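Local coordinates for protein KauB (Pseudomonas aeruginosa PAO1, PDB 6B4R) that probably oxidises aminoaldehydes and a broad range of other aldehydes to acids with NAD(P)+, as a member of the aldehyde dehydrogenase family, at residues L152-P157 and E489-W494; M235-L240 and N260-W265; I275-A280 and A431-S436; V310-K315 and V409-D414. All coordinates share one frame; numbering follows the deposited sequence.

Contact 1: L152-P157 and E489-W494; sequences LVTREP and ELKATW
K491 NZ is gripped by both oxygens of E156 and by backbone of a neighbouring chain. The salt bridge is shorter to E156 OE1, where K491 NZ stands at 2.7 Å on the syn side, 17° out of the carboxylate plane. The bond from K491 NZ to E156 OE2 is weak, at 3.1 Å. K491 is bent at chi3 (-66°), which turns its tip along the strand to E156, two pairs from its own level. Beside it, a water sits on K491 O at 2.6 Å and also bonds T154 OG1 and T493 OG1. It joins two hydroxyls of opposite strands on one face of the sheet. The strands are antiparallel neighbours in the oligomerisation part of the aldehyde dehydrogenase fold. L152 with T493, T154 with K491 and E156 with E489 each exchange two backbone hydrogen bonds. A492 to W494 pair in parallel with a strand of another chain, which extends the sheet into that chain. On the other face, L490 CD2 lies over the centre of the R155 guanidinium, 3.7 Å from R155 CZ. R155 NH1 bonds T488 beyond the contact. Farther along, V153 CG2 meets the edge of the W494 ring at CZ3, 4.0 Å away, in the ring plane.

Contact 2: M235-L240 and N260-W265; sequences MDVDTL and NMKRVW
T239 CG2 touches the edge of the W265 indole in the ring plane, 3.8 Å from W265 CD1. The R263 guanidinium takes M261 O at its edge, in plane, and R263 NH2 makes a salt bridge with E489. The third flat group is the amide of N260. Its ND2 points almost straight at V237 O, at 3.0 Å and 174° at the hydrogen. V237 O lies in the amide plane, but the donor stands 45° above the carbonyl plane of V237. A weak bond runs from N260 ND2 to M235 O at 3.2 Å. The methyl CE of M235 packs 3.7 Å from N260 CB. N260 OD1 is used too: K262 NZ reaches it at 2.8 Å. The bend at chi3 (61°) brings K262 CE within 3.7 Å of V237 CB. K262 NZ is also held by the carbonyls of A232 and H234. Further on, the strands pair in parallel: R263 N bonds D238 O, L240 N bonds R263 O and W265 N bonds L240 O. Strand 239-243, helix 246-258 and strand 263-267 make a beta-alpha-beta unit of the Rossmann-like coenzyme-binding domain, and the second strand runs on to E267, the predicted active-site glutamate.

Contact 3: I275-A280 and A431-S436; sequences IVFADA and AAVWTS
F277 and V433 meet at the apolar centre, where V433 CG1 comes to the edge of the phenyl ring, 3.8 Å from F277 CE2. The W434 O carbonyl lies in the plane of that ring, also at its edge. On the other face of the sheet, V276 CG2 packs 3.9 Å from W434 CD1, and A280 CB sits 4.0 Å from W434 CB. Between these two layers run the backbone hydrogen bonds of the parallel strands: I275 N to A432 O, W434 N to I275 O, and F277 N to W434 O. F277 to A280 form a type I beta turn that presents D279 to T435 and S436. T435 OG1 stands anti to its own backbone N (chi1 179°) and donates to D279 OD1 at 2.7 Å. It comes in from 43° above the carboxylate plane, not within it. S436 OG donates to D279 O at 2.9 Å, in the carbonyl plane, and S436 N adds a weak bond to the same oxygen. D279 OD2 makes a salt bridge with K440 of helix 438-447. That helix covers F277, V433 and T435. Helix 415-423 touches I275 through A418 and A422, and strand 307-311 lies alongside V276.

Contact 4: V310-K315 and V409-D414; sequences VERSIK and VIEFED
F412 turns one face of its ring to the peptide joining V310 and E311. E311 N lies 3.3 Å above the ring plane, offset toward the rim, and E311 CB rests 3.6 Å from F412 CE2. F412 CG stands between its backbone N and carbonyl carbon, which folds the ring across toward strand 307-311. The two strands, 307-311 and 406-412, run parallel in the sheet of the alpha/beta catalytic domain of the aldehyde dehydrogenase fold. They are joined by bonds from V310 N to I410 O, F412 N to V310 O and R312 N to F412 O. On the opposite face, the one with V310 and E411, lies a network of charges. R312 crosses both E411 and E413 at about a right angle. Its guanidinium is nearly coplanar with the E413 carboxylate, 18° apart. R312 NE points along a nearly straight line to E413 OE1, at 3.1 Å and 168° at the hydrogen. The E411 carboxylate is turned far more, 67° from the guanidinium, and R312 NH1 makes only a weak 3.4 Å bond to E411 OE1. The other oxygen, E411 OE2, lies along the K315 chain, 3.3 Å from K315 CD, with a long ion pair to K315 NZ. That amine has its stronger partner in D389. E411 thus links two basic side chains. A water spans the two segments past the strand ends: it donates to E413 O at 2.8 Å and accepts from S313 N at 3.3 Å.

The four contacts fall into two pairs. Contacts 1 and 2 share one sheet, their centres 19 Å apart, and touch through the salt bridge from E489 OE1 to R263 NH2 at 2.9 Å. Contacts 3 and 4 share the other sheet, with centres 11 Å apart. A278 N lies 2.7 Å from E311 OE1, probably a hydrogen bond, and the F277 and F412 rings meet edge-to-face. Between the pairs the centres are 41 to 51 Å apart. Contact 2 lies near E267, the predicted active-site residue: the W265 side chain is about 7 Å from that of E267. It is about 14 Å from the bound polyether fragment (TOE). From contact 3, the A432 side chain is about 13 Å from TOE.

Contact 1: L152-P157 and E489-W494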
loop_
_atom_site.group_PDB
_atom_site.type_symbol
_atom_site.label_atom_id
_atom_site.label_comp_id
_atom_site.label_asym_id
_atom_site.label_seq_id
_atom_site.Cartn_x
_atom_site.Cartn_y
_atom_site.Cartn_z
ATOM N N LEU A 152 -14.309 6.567 2.013
ATOM C CA LEU A 152 -13.432 5.895 2.958
ATOM C C LEU A 152 -13.587 4.385 2.864
ATOM O O LEU A 152 -14.703 3.865 2.831
ATOM C CB LEU A 152 -13.749 6.347 4.384
ATOM C CG LEU A 152 -13.714 7.854 4.643
ATOM C CD1 LEU A 152 -14.087 8.154 6.086
ATOM C CD2 LEU A 152 -12.340 8.417 4.309
ATOM N N VAL A 153 -12.462 3.682 2.822
ATOM C CA VAL A 153 -12.480 2.228 2.844
ATOM C C VAL A 153 -11.724 1.750 4.073
ATOM O O VAL A 153 -10.496 1.721 4.083
ATOM C CB VAL A 153 -11.854 1.628 1.573
ATOM C CG1 VAL A 153 -11.959 0.111 1.598
ATOM C CG2 VAL A 153 -12.532 2.192 0.333
ATOM N N THR A 154 -12.467 1.382 5.111
ATOM C CA THR A 154 -11.875 1.044 6.400
ATOM C C THR A 154 -12.112 -0.410 6.792
ATOM O O THR A 154 -12.983 -1.081 6.237
ATOM C CB THR A 154 -12.412 1.964 7.518
ATOM O OG1 THR A 154 -13.845 1.915 7.534
ATOM C CG2 THR A 154 -11.961 3.399 7.293
ATOM N N ARG A 155 -11.327 -0.890 7.753
ATOM C CA ARG A 155 -11.479 -2.244 8.272
ATOM C C ARG A 155 -11.994 -2.240 9.709
ATOM O O ARG A 155 -11.630 -1.380 10.508
ATOM C CB ARG A 155 -10.160 -3.012 8.187
ATOM C CG ARG A 155 -9.741 -3.346 6.769
ATOM C CD ARG A 155 -8.653 -4.405 6.751
ATOM N NE ARG A 155 -8.377 -4.878 5.398
ATOM C CZ ARG A 155 -8.982 -5.914 4.827
ATOM N NH1 ARG A 155 -9.906 -6.598 5.493
ATOM N NH2 ARG A 155 -8.663 -6.270 3.591
ATOM N N GLU A 156 -12.852 -3.205 10.026
ATOM C CA GLU A 156 -13.427 -3.319 11.360
ATOM C C GLU A 156 -13.402 -4.768 11.809
ATOM O O GLU A 156 -13.596 -5.669 10.996
ATOM C CB GLU A 156 -14.868 -2.808 11.367
ATOM C CG GLU A 156 -15.011 -1.335 11.048
ATOM C CD GLU A 156 -16.458 -0.907 10.954
ATOM O OE1 GLU A 156 -16.712 0.297 10.741
ATOM O OE2 GLU A 156 -17.340 -1.778 11.095
ATOM N N PRO A 157 -13.173 -4.999 13.110
ATOM C CA PRO A 157 -13.133 -6.364 13.644
ATOM C C PRO A 157 -14.452 -7.099 13.413
ATOM O O PRO A 157 -15.513 -6.481 13.497
ATOM C CB PRO A 157 -12.882 -6.149 15.141
ATOM C CG PRO A 157 -13.306 -4.740 15.408
ATOM C CD PRO A 157 -12.985 -3.986 14.162
ATOM N N GLU A 489 -13.555 -6.833 8.517
ATOM C CA GLU A 489 -14.460 -6.631 7.396
ATOM C C GLU A 489 -14.162 -5.288 6.741
ATOM O O GLU A 489 -13.755 -4.341 7.410
ATOM C CB GLU A 489 -15.913 -6.653 7.870
ATOM C CG GLU A 489 -16.363 -7.960 8.494
ATOM C CD GLU A 489 -17.016 -8.894 7.493
ATOM O OE1 GLU A 489 -18.085 -9.453 7.817
ATOM O OE2 GLU A 489 -16.462 -9.070 6.385
ATOM N N LEU A 490 -14.361 -5.213 5.431
ATOM C CA LEU A 490 -14.195 -3.963 4.703
ATOM C C LEU A 490 -15.484 -3.151 4.718
ATOM O O LEU A 490 -16.574 -3.690 4.521
ATOM C CB LEU A 490 -13.782 -4.241 3.260
ATOM C CG LEU A 490 -12.326 -4.645 3.054
ATOM C CD1 LEU A 490 -12.087 -5.037 1.608
ATOM C CD2 LEU A 490 -11.412 -3.501 3.456
ATOM N N LYS A 491 -15.354 -1.852 4.955
ATOM C CA LYS A 491 -16.503 -0.959 4.931
ATOM C C LYS A 491 -16.236 0.225 4.014
ATOM O O LYS A 491 -15.288 0.977 4.222
ATOM C CB LYS A 491 -16.835 -0.464 6.342
ATOM C CG LYS A 491 -17.845 0.670 6.368
ATOM C CD LYS A 491 -18.197 1.078 7.788
ATOM C CE LYS A 491 -18.938 -0.035 8.501
ATOM N NZ LYS A 491 -19.310 0.352 9.889
ATOM N N ALA A 492 -17.075 0.384 2.995
ATOM C CA ALA A 492 -16.965 1.521 2.092
ATOM C C ALA A 492 -17.935 2.627 2.494
ATOM O O ALA A 492 -19.135 2.541 2.229
ATOM C CB ALA A 492 -17.211 1.090 0.658
ATOM N N THR A 493 -17.409 3.664 3.141
ATOM C CA THR A 493 -18.224 4.797 3.562
ATOM C C THR A 493 -18.135 5.945 2.561
ATOM O O THR A 493 -17.144 6.672 2.526
ATOM C CB THR A 493 -17.806 5.313 4.951
ATOM O OG1 THR A 493 -17.845 4.239 5.897
ATOM C CG2 THR A 493 -18.743 6.421 5.410
ATOM N N TRP A 494 -19.178 6.104 1.753
ATOM C CA TRP A 494 -19.209 7.160 0.747
ATOM C C TRP A 494 -20.057 8.339 1.210
ATOM O O TRP A 494 -21.282 8.242 1.302
ATOM C CB TRP A 494 -19.712 6.620 -0.595
ATOM C CG TRP A 494 -18.640 6.536 -1.639
ATOM C CD1 TRP A 494 -18.611 7.186 -2.841
ATOM C CD2 TRP A 494 -17.429 5.771 -1.569
ATOM N NE1 TRP A 494 -17.462 6.866 -3.526
ATOM C CE2 TRP A 494 -16.720 6.000 -2.767
ATOM C CE3 TRP A 494 -16.877 4.912 -0.612
ATOM C CZ2 TRP A 494 -15.488 5.404 -3.031
ATOM C CZ3 TRP A 494 -15.652 4.322 -0.875
ATOM C CH2 TRP A 494 -14.972 4.571 -2.076
HETATM O O HOH W 1 -15.393 3.050 5.755
#

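Contact 2: M235-L240 and N260-W265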
loop_
_atom_site.group_PDB
_atom_site.type_symbol
_atom_site.label_atom_id
_atom_site.label_comp_id
_atom_site.label_asym_id
_atom_site.label_seq_id
_atom_site.Cartn_x
_atom_site.Cartn_y
_atom_site.Cartn_z
ATOM N N MET A 235 -24.440 -19.884 15.804
ATOM C CA MET A 235 -25.011 -18.842 14.952
ATOM C C MET A 235 -24.497 -17.440 15.267
ATOM O O MET A 235 -24.807 -16.490 14.548
ATOM C CB MET A 235 -26.540 -18.857 15.041
ATOM C CG MET A 235 -27.186 -20.163 14.597
ATOM S SD MET A 235 -26.988 -20.492 12.833
ATOM C CE MET A 235 -27.912 -19.137 12.117
ATOM N N ASP A 236 -23.717 -17.305 16.336
ATOM C CA ASP A 236 -23.193 -15.993 16.714
ATOM C C ASP A 236 -21.669 -15.918 16.635
ATOM O O ASP A 236 -21.066 -14.931 17.059
ATOM C CB ASP A 236 -23.680 -15.584 18.107
ATOM C CG ASP A 236 -23.651 -14.079 18.310
ATOM O OD1 ASP A 236 -24.015 -13.345 17.367
ATOM O OD2 ASP A 236 -23.256 -13.631 19.409
ATOM N N VAL A 237 -21.051 -16.964 16.095
ATOM C CA VAL A 237 -19.620 -16.942 15.812
ATOM C C VAL A 237 -19.393 -16.383 14.412
ATOM O O VAL A 237 -19.857 -16.953 13.424
ATOM C CB VAL A 237 -18.988 -18.344 15.915
ATOM C CG1 VAL A 237 -17.565 -18.329 15.370
ATOM C CG2 VAL A 237 -19.012 -18.836 17.358
ATOM N N ASP A 238 -18.677 -15.265 14.336
ATOM C CA ASP A 238 -18.502 -14.548 13.075
ATOM C C ASP A 238 -17.445 -15.166 12.169
ATOM O O ASP A 238 -17.571 -15.132 10.944
ATOM C CB ASP A 238 -18.152 -13.084 13.346
ATOM C CG ASP A 238 -19.265 -12.342 14.049
ATOM O OD1 ASP A 238 -20.405 -12.355 13.535
ATOM O OD2 ASP A 238 -19.001 -11.755 15.119
ATOM N N THR A 239 -16.405 -15.726 12.777
ATOM C CA THR A 239 -15.259 -16.222 12.028
ATOM C C THR A 239 -14.662 -17.458 12.690
ATOM O O THR A 239 -14.486 -17.500 13.907
ATOM C CB THR A 239 -14.170 -15.127 11.897
ATOM O OG1 THR A 239 -14.685 -14.024 11.140
ATOM C CG2 THR A 239 -12.926 -15.665 11.207
ATOM N N LEU A 240 -14.358 -18.463 11.875
ATOM C CA LEU A 240 -13.723 -19.685 12.347
ATOM C C LEU A 240 -12.385 -19.862 11.637
ATOM O O LEU A 240 -12.335 -19.965 10.410
ATOM C CB LEU A 240 -14.638 -20.887 12.079
ATOM C CG LEU A 240 -14.254 -22.294 12.556
ATOM C CD1 LEU A 240 -13.345 -23.012 11.566
ATOM C CD2 LEU A 240 -13.609 -22.244 13.930
ATOM N N ASN A 260 -24.509 -20.332 9.986
ATOM C CA ASN A 260 -24.699 -18.897 9.779
ATOM C C ASN A 260 -23.810 -18.286 8.701
ATOM O O ASN A 260 -23.649 -17.064 8.649
ATOM C CB ASN A 260 -24.477 -18.144 11.091
ATOM C CG ASN A 260 -23.029 -18.182 11.546
ATOM O OD1 ASN A 260 -22.268 -19.069 11.160
ATOM N ND2 ASN A 260 -22.642 -17.218 12.373
ATOM N N MET A 261 -23.229 -19.134 7.857
ATOM C CA MET A 261 -22.356 -18.681 6.776
ATOM C C MET A 261 -21.170 -17.879 7.323
ATOM O O MET A 261 -20.767 -16.867 6.749
ATOM C CB MET A 261 -23.151 -17.855 5.757
ATOM C CG MET A 261 -22.525 -17.760 4.376
ATOM S SD MET A 261 -23.370 -16.557 3.335
ATOM C CE MET A 261 -25.019 -17.243 3.313
ATOM N N LYS A 262 -20.626 -18.334 8.446
ATOM C CA LYS A 262 -19.467 -17.688 9.054
ATOM C C LYS A 262 -18.248 -17.799 8.146
ATOM O O LYS A 262 -18.094 -18.785 7.421
ATOM C CB LYS A 262 -19.159 -18.320 10.413
ATOM C CG LYS A 262 -18.941 -19.829 10.360
ATOM C CD LYS A 262 -18.504 -20.384 11.713
ATOM C CE LYS A 262 -19.558 -20.149 12.789
ATOM N NZ LYS A 262 -20.807 -20.932 12.567
ATOM N N ARG A 263 -17.389 -16.783 8.178
ATOM C CA ARG A 263 -16.140 -16.827 7.425
ATOM C C ARG A 263 -15.289 -17.980 7.929
ATOM O O ARG A 263 -15.183 -18.202 9.135
ATOM C CB ARG A 263 -15.363 -15.514 7.546
ATOM C CG ARG A 263 -15.979 -14.342 6.799
ATOM C CD ARG A 263 -16.872 -13.511 7.703
ATOM N NE ARG A 263 -17.432 -12.363 6.998
ATOM C CZ ARG A 263 -18.614 -12.364 6.391
ATOM N NH1 ARG A 263 -19.369 -13.456 6.407
ATOM N NH2 ARG A 263 -19.042 -11.272 5.771
ATOM N N VAL A 264 -14.693 -18.720 7.003
ATOM C CA VAL A 264 -13.893 -19.881 7.362
ATOM C C VAL A 264 -12.509 -19.833 6.724
ATOM O O VAL A 264 -12.374 -19.865 5.502
ATOM C CB VAL A 264 -14.600 -21.194 6.973
ATOM C CG1 VAL A 264 -13.697 -22.374 7.224
ATOM C CG2 VAL A 264 -15.886 -21.351 7.758
ATOM N N TRP A 265 -11.485 -19.752 7.565
ATOM C CA TRP A 265 -10.104 -19.729 7.105
ATOM C C TRP A 265 -9.392 -20.972 7.615
ATOM O O TRP A 265 -9.381 -21.243 8.814
ATOM C CB TRP A 265 -9.404 -18.459 7.589
ATOM C CG TRP A 265 -10.160 -17.212 7.240
ATOM C CD1 TRP A 265 -11.023 -16.523 8.044
ATOM C CD2 TRP A 265 -10.137 -16.516 5.987
ATOM N NE1 TRP A 265 -11.532 -15.438 7.373
ATOM C CE2 TRP A 265 -11.005 -15.411 6.108
ATOM C CE3 TRP A 265 -9.465 -16.717 4.778
ATOM C CZ2 TRP A 265 -11.217 -14.511 5.066
ATOM C CZ3 TRP A 265 -9.678 -15.822 3.743
ATOM C CH2 TRP A 265 -10.547 -14.733 3.895
#

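Contact 3: I275-A280 and A431-S436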
loop_
_atom_site.group_PDB
_atom_site.type_symbol
_atom_site.label_atom_id
_atom_site.label_comp_id
_atom_site.label_asym_id
_atom_site.label_seq_id
_atom_site.Cartn_x
_atom_site.Cartn_y
_atom_site.Cartn_z
ATOM N N ILE A 275 12.862 -29.960 -3.853
ATOM C CA ILE A 275 13.485 -30.182 -5.158
ATOM C C ILE A 275 14.960 -29.784 -5.203
ATOM O O ILE A 275 15.304 -28.611 -5.057
ATOM C CB ILE A 275 12.736 -29.419 -6.270
ATOM C CG1 ILE A 275 11.243 -29.753 -6.234
ATOM C CG2 ILE A 275 13.335 -29.728 -7.638
ATOM C CD1 ILE A 275 10.407 -28.914 -7.178
ATOM N N VAL A 276 15.827 -30.769 -5.422
ATOM C CA VAL A 276 17.266 -30.531 -5.459
ATOM C C VAL A 276 17.845 -30.754 -6.854
ATOM O O VAL A 276 17.870 -31.878 -7.354
ATOM C CB VAL A 276 18.013 -31.442 -4.468
ATOM C CG1 VAL A 276 19.507 -31.154 -4.507
ATOM C CG2 VAL A 276 17.463 -31.262 -3.062
ATOM N N PHE A 277 18.316 -29.676 -7.473
ATOM C CA PHE A 277 18.921 -29.755 -8.795
ATOM C C PHE A 277 20.410 -30.075 -8.710
ATOM O O PHE A 277 21.035 -29.916 -7.660
ATOM C CB PHE A 277 18.703 -28.450 -9.569
ATOM C CG PHE A 277 17.300 -28.275 -10.083
ATOM C CD1 PHE A 277 16.918 -28.829 -11.295
ATOM C CD2 PHE A 277 16.364 -27.554 -9.358
ATOM C CE1 PHE A 277 15.629 -28.671 -11.773
ATOM C CE2 PHE A 277 15.072 -27.392 -9.830
ATOM C CZ PHE A 277 14.704 -27.951 -11.039
ATOM N N ALA A 278 20.971 -30.527 -9.827
ATOM C CA ALA A 278 22.385 -30.875 -9.895
ATOM C C ALA A 278 23.276 -29.673 -9.593
ATOM O O ALA A 278 24.341 -29.816 -8.992
ATOM C CB ALA A 278 22.721 -31.453 -11.264
ATOM N N ASP A 279 22.832 -28.490 -10.008
ATOM C CA ASP A 279 23.634 -27.279 -9.862
ATOM C C ASP A 279 23.381 -26.538 -8.550
ATOM O O ASP A 279 23.548 -25.321 -8.479
ATOM C CB ASP A 279 23.426 -26.335 -11.057
ATOM C CG ASP A 279 21.965 -25.942 -11.261
ATOM O OD1 ASP A 279 21.116 -26.268 -10.405
ATOM O OD2 ASP A 279 21.667 -25.289 -12.286
ATOM N N ALA A 280 22.973 -27.274 -7.520
ATOM C CA ALA A 280 22.761 -26.684 -6.201
ATOM C C ALA A 280 24.055 -26.063 -5.671
ATOM O O ALA A 280 25.134 -26.621 -5.862
ATOM C CB ALA A 280 22.233 -27.732 -5.235
ATOM N N ALA A 431 6.999 -25.674 -0.767
ATOM C CA ALA A 431 7.896 -26.316 -1.720
ATOM C C ALA A 431 9.288 -25.706 -1.597
ATOM O O ALA A 431 9.439 -24.589 -1.107
ATOM C CB ALA A 431 7.367 -26.160 -3.138
ATOM N N ALA A 432 10.305 -26.438 -2.036
ATOM C CA ALA A 432 11.668 -25.915 -2.009
ATOM C C ALA A 432 12.427 -26.227 -3.292
ATOM O O ALA A 432 12.206 -27.259 -3.921
ATOM C CB ALA A 432 12.427 -26.440 -0.804
ATOM N N VAL A 433 13.315 -25.316 -3.678
ATOM C CA VAL A 433 14.151 -25.500 -4.858
ATOM C C VAL A 433 15.606 -25.172 -4.540
ATOM O O VAL A 433 15.905 -24.121 -3.978
ATOM C CB VAL A 433 13.675 -24.620 -6.032
ATOM C CG1 VAL A 433 14.659 -24.695 -7.188
ATOM C CG2 VAL A 433 12.291 -25.045 -6.487
ATOM N N TRP A 434 16.504 -26.083 -4.896
ATOM C CA TRP A 434 17.931 -25.872 -4.693
ATOM C C TRP A 434 18.657 -25.788 -6.030
ATOM O O TRP A 434 18.775 -26.779 -6.751
ATOM C CB TRP A 434 18.516 -26.986 -3.825
ATOM C CG TRP A 434 17.917 -27.027 -2.449
ATOM C CD1 TRP A 434 16.692 -27.517 -2.104
ATOM C CD2 TRP A 434 18.516 -26.553 -1.237
ATOM N NE1 TRP A 434 16.490 -27.376 -0.751
ATOM C CE2 TRP A 434 17.596 -26.789 -0.196
ATOM C CE3 TRP A 434 19.741 -25.951 -0.930
ATOM C CZ2 TRP A 434 17.862 -26.446 1.127
ATOM C CZ3 TRP A 434 20.003 -25.612 0.383
ATOM C CH2 TRP A 434 19.069 -25.861 1.396
ATOM N N THR A 435 19.129 -24.590 -6.358
ATOM C CA THR A 435 19.848 -24.349 -7.601
ATOM C C THR A 435 20.612 -23.035 -7.499
ATOM O O THR A 435 20.246 -22.155 -6.721
ATOM C CB THR A 435 18.893 -24.300 -8.815
ATOM O OG1 THR A 435 19.636 -24.030 -10.011
ATOM C CG2 THR A 435 17.846 -23.222 -8.631
ATOM N N SER A 436 21.680 -22.912 -8.281
ATOM C CA SER A 436 22.487 -21.700 -8.282
ATOM C C SER A 436 22.171 -20.846 -9.503
ATOM O O SER A 436 22.647 -19.716 -9.622
ATOM C CB SER A 436 23.974 -22.048 -8.258
ATOM O OG SER A 436 24.348 -22.755 -9.427
#

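Contact 4: V310-K315 and V409-D414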
loop_
_atom_site.group_PDB
_atom_site.type_symbol
_atom_site.label_atom_id
_atom_site.label_comp_id
_atom_site.label_asym_id
_atom_site.label_seq_id
_atom_site.Cartn_x
_atom_site.Cartn_y
_atom_site.Cartn_z
ATOM N N VAL A 310 14.819 -35.418 -6.435
ATOM C CA VAL A 310 16.236 -35.304 -6.772
ATOM C C VAL A 310 16.490 -35.529 -8.261
ATOM O O VAL A 310 15.972 -36.477 -8.853
ATOM C CB VAL A 310 17.088 -36.311 -5.973
ATOM C CG1 VAL A 310 18.575 -36.055 -6.197
ATOM C CG2 VAL A 310 16.752 -36.235 -4.495
ATOM N N GLU A 311 17.286 -34.650 -8.863
ATOM C CA GLU A 311 17.663 -34.807 -10.261
ATOM C C GLU A 311 18.488 -36.079 -10.417
ATOM O O GLU A 311 19.399 -36.335 -9.632
ATOM C CB GLU A 311 18.442 -33.590 -10.761
ATOM C CG GLU A 311 18.666 -33.582 -12.264
ATOM C CD GLU A 311 19.157 -32.243 -12.778
ATOM O OE1 GLU A 311 19.436 -31.349 -11.950
ATOM O OE2 GLU A 311 19.259 -32.083 -14.013
ATOM N N ARG A 312 18.153 -36.872 -11.430
ATOM C CA ARG A 312 18.723 -38.207 -11.588
ATOM C C ARG A 312 20.249 -38.221 -11.699
ATOM O O ARG A 312 20.899 -39.156 -11.232
ATOM C CB ARG A 312 18.093 -38.920 -12.788
ATOM C CG ARG A 312 17.493 -40.271 -12.439
ATOM C CD ARG A 312 16.938 -40.975 -13.660
ATOM N NE ARG A 312 15.865 -40.213 -14.294
ATOM C CZ ARG A 312 14.581 -40.319 -13.971
ATOM N NH1 ARG A 312 14.202 -41.156 -13.013
ATOM N NH2 ARG A 312 13.673 -39.587 -14.603
ATOM N N SER A 313 20.819 -37.181 -12.299
ATOM C CA SER A 313 22.261 -37.132 -12.526
ATOM C C SER A 313 23.095 -37.029 -11.242
ATOM O O SER A 313 24.299 -37.290 -11.266
ATOM C CB SER A 313 22.622 -35.995 -13.487
ATOM O OG SER A 313 22.200 -34.739 -12.984
ATOM N N ILE A 314 22.466 -36.649 -10.132
ATOM C CA ILE A 314 23.181 -36.540 -8.859
ATOM C C ILE A 314 22.573 -37.393 -7.754
ATOM O O ILE A 314 22.927 -37.237 -6.589
ATOM C CB ILE A 314 23.231 -35.093 -8.339
ATOM C CG1 ILE A 314 21.810 -34.567 -8.120
ATOM C CG2 ILE A 314 24.023 -34.208 -9.290
ATOM C CD1 ILE A 314 21.737 -33.347 -7.233
ATOM N N LYS A 315 21.668 -38.294 -8.118
ATOM C CA LYS A 315 20.963 -39.104 -7.131
ATOM C C LYS A 315 21.903 -40.034 -6.362
ATOM O O LYS A 315 21.754 -40.219 -5.154
ATOM C CB LYS A 315 19.845 -39.907 -7.803
ATOM C CG LYS A 315 18.876 -40.574 -6.837
ATOM C CD LYS A 315 19.261 -42.016 -6.555
ATOM C CE LYS A 315 18.299 -42.655 -5.567
ATOM N NZ LYS A 315 18.630 -44.089 -5.325
ATOM N N VAL A 409 11.867 -40.529 -1.470
ATOM C CA VAL A 409 12.832 -40.047 -2.452
ATOM C C VAL A 409 12.351 -40.330 -3.871
ATOM O O VAL A 409 12.160 -41.485 -4.259
ATOM C CB VAL A 409 14.225 -40.664 -2.239
ATOM C CG1 VAL A 409 15.211 -40.106 -3.255
ATOM C CG2 VAL A 409 14.706 -40.401 -0.820
ATOM N N ILE A 410 12.151 -39.262 -4.637
ATOM C CA ILE A 410 11.617 -39.371 -5.988
ATOM C C ILE A 410 12.572 -38.734 -6.991
ATOM O O ILE A 410 13.056 -37.621 -6.781
ATOM C CB ILE A 410 10.229 -38.707 -6.093
ATOM C CG1 ILE A 410 9.293 -39.261 -5.013
ATOM C CG2 ILE A 410 9.637 -38.914 -7.481
ATOM C CD1 ILE A 410 7.987 -38.513 -4.882
ATOM N N GLU A 411 12.845 -39.448 -8.076
ATOM C CA GLU A 411 13.781 -38.977 -9.087
ATOM C C GLU A 411 13.065 -38.259 -10.223
ATOM O O GLU A 411 11.949 -38.624 -10.596
ATOM C CB GLU A 411 14.585 -40.149 -9.652
ATOM C CG GLU A 411 15.396 -40.907 -8.614
ATOM C CD GLU A 411 16.100 -42.115 -9.198
ATOM O OE1 GLU A 411 16.028 -42.306 -10.430
ATOM O OE2 GLU A 411 16.720 -42.877 -8.426
ATOM N N PHE A 412 13.712 -37.231 -10.762
ATOM C CA PHE A 412 13.216 -36.552 -11.954
ATOM C C PHE A 412 14.349 -36.336 -12.952
ATOM O O PHE A 412 15.514 -36.250 -12.567
ATOM C CB PHE A 412 12.524 -35.227 -11.603
ATOM C CG PHE A 412 13.435 -34.197 -10.986
ATOM C CD1 PHE A 412 13.499 -34.043 -9.611
ATOM C CD2 PHE A 412 14.211 -33.366 -11.784
ATOM C CE1 PHE A 412 14.326 -33.088 -9.043
ATOM C CE2 PHE A 412 15.040 -32.416 -11.223
ATOM C CZ PHE A 412 15.098 -32.275 -9.850
ATOM N N GLU A 413 14.004 -36.251 -14.232
ATOM C CA GLU A 413 15.008 -36.097 -15.278
ATOM C C GLU A 413 15.472 -34.649 -15.411
ATOM O O GLU A 413 16.670 -34.374 -15.440
ATOM C CB GLU A 413 14.479 -36.613 -16.618
ATOM C CG GLU A 413 15.504 -36.566 -17.743
ATOM C CD GLU A 413 16.703 -37.462 -17.480
ATOM O OE1 GLU A 413 16.528 -38.532 -16.857
ATOM O OE2 GLU A 413 17.823 -37.091 -17.893
ATOM N N ASP A 414 14.516 -33.726 -15.488
ATOM C CA ASP A 414 14.828 -32.309 -15.650
ATOM C C ASP A 414 13.843 -31.411 -14.902
ATOM O O ASP A 414 12.954 -31.893 -14.199
ATOM C CB ASP A 414 14.867 -31.932 -17.133
ATOM C CG ASP A 414 13.637 -32.405 -17.892
ATOM O OD1 ASP A 414 12.563 -32.553 -17.272
ATOM O OD2 ASP A 414 13.741 -32.629 -19.115
HETATM O O HOH W 2 18.839 -35.916 -14.578
#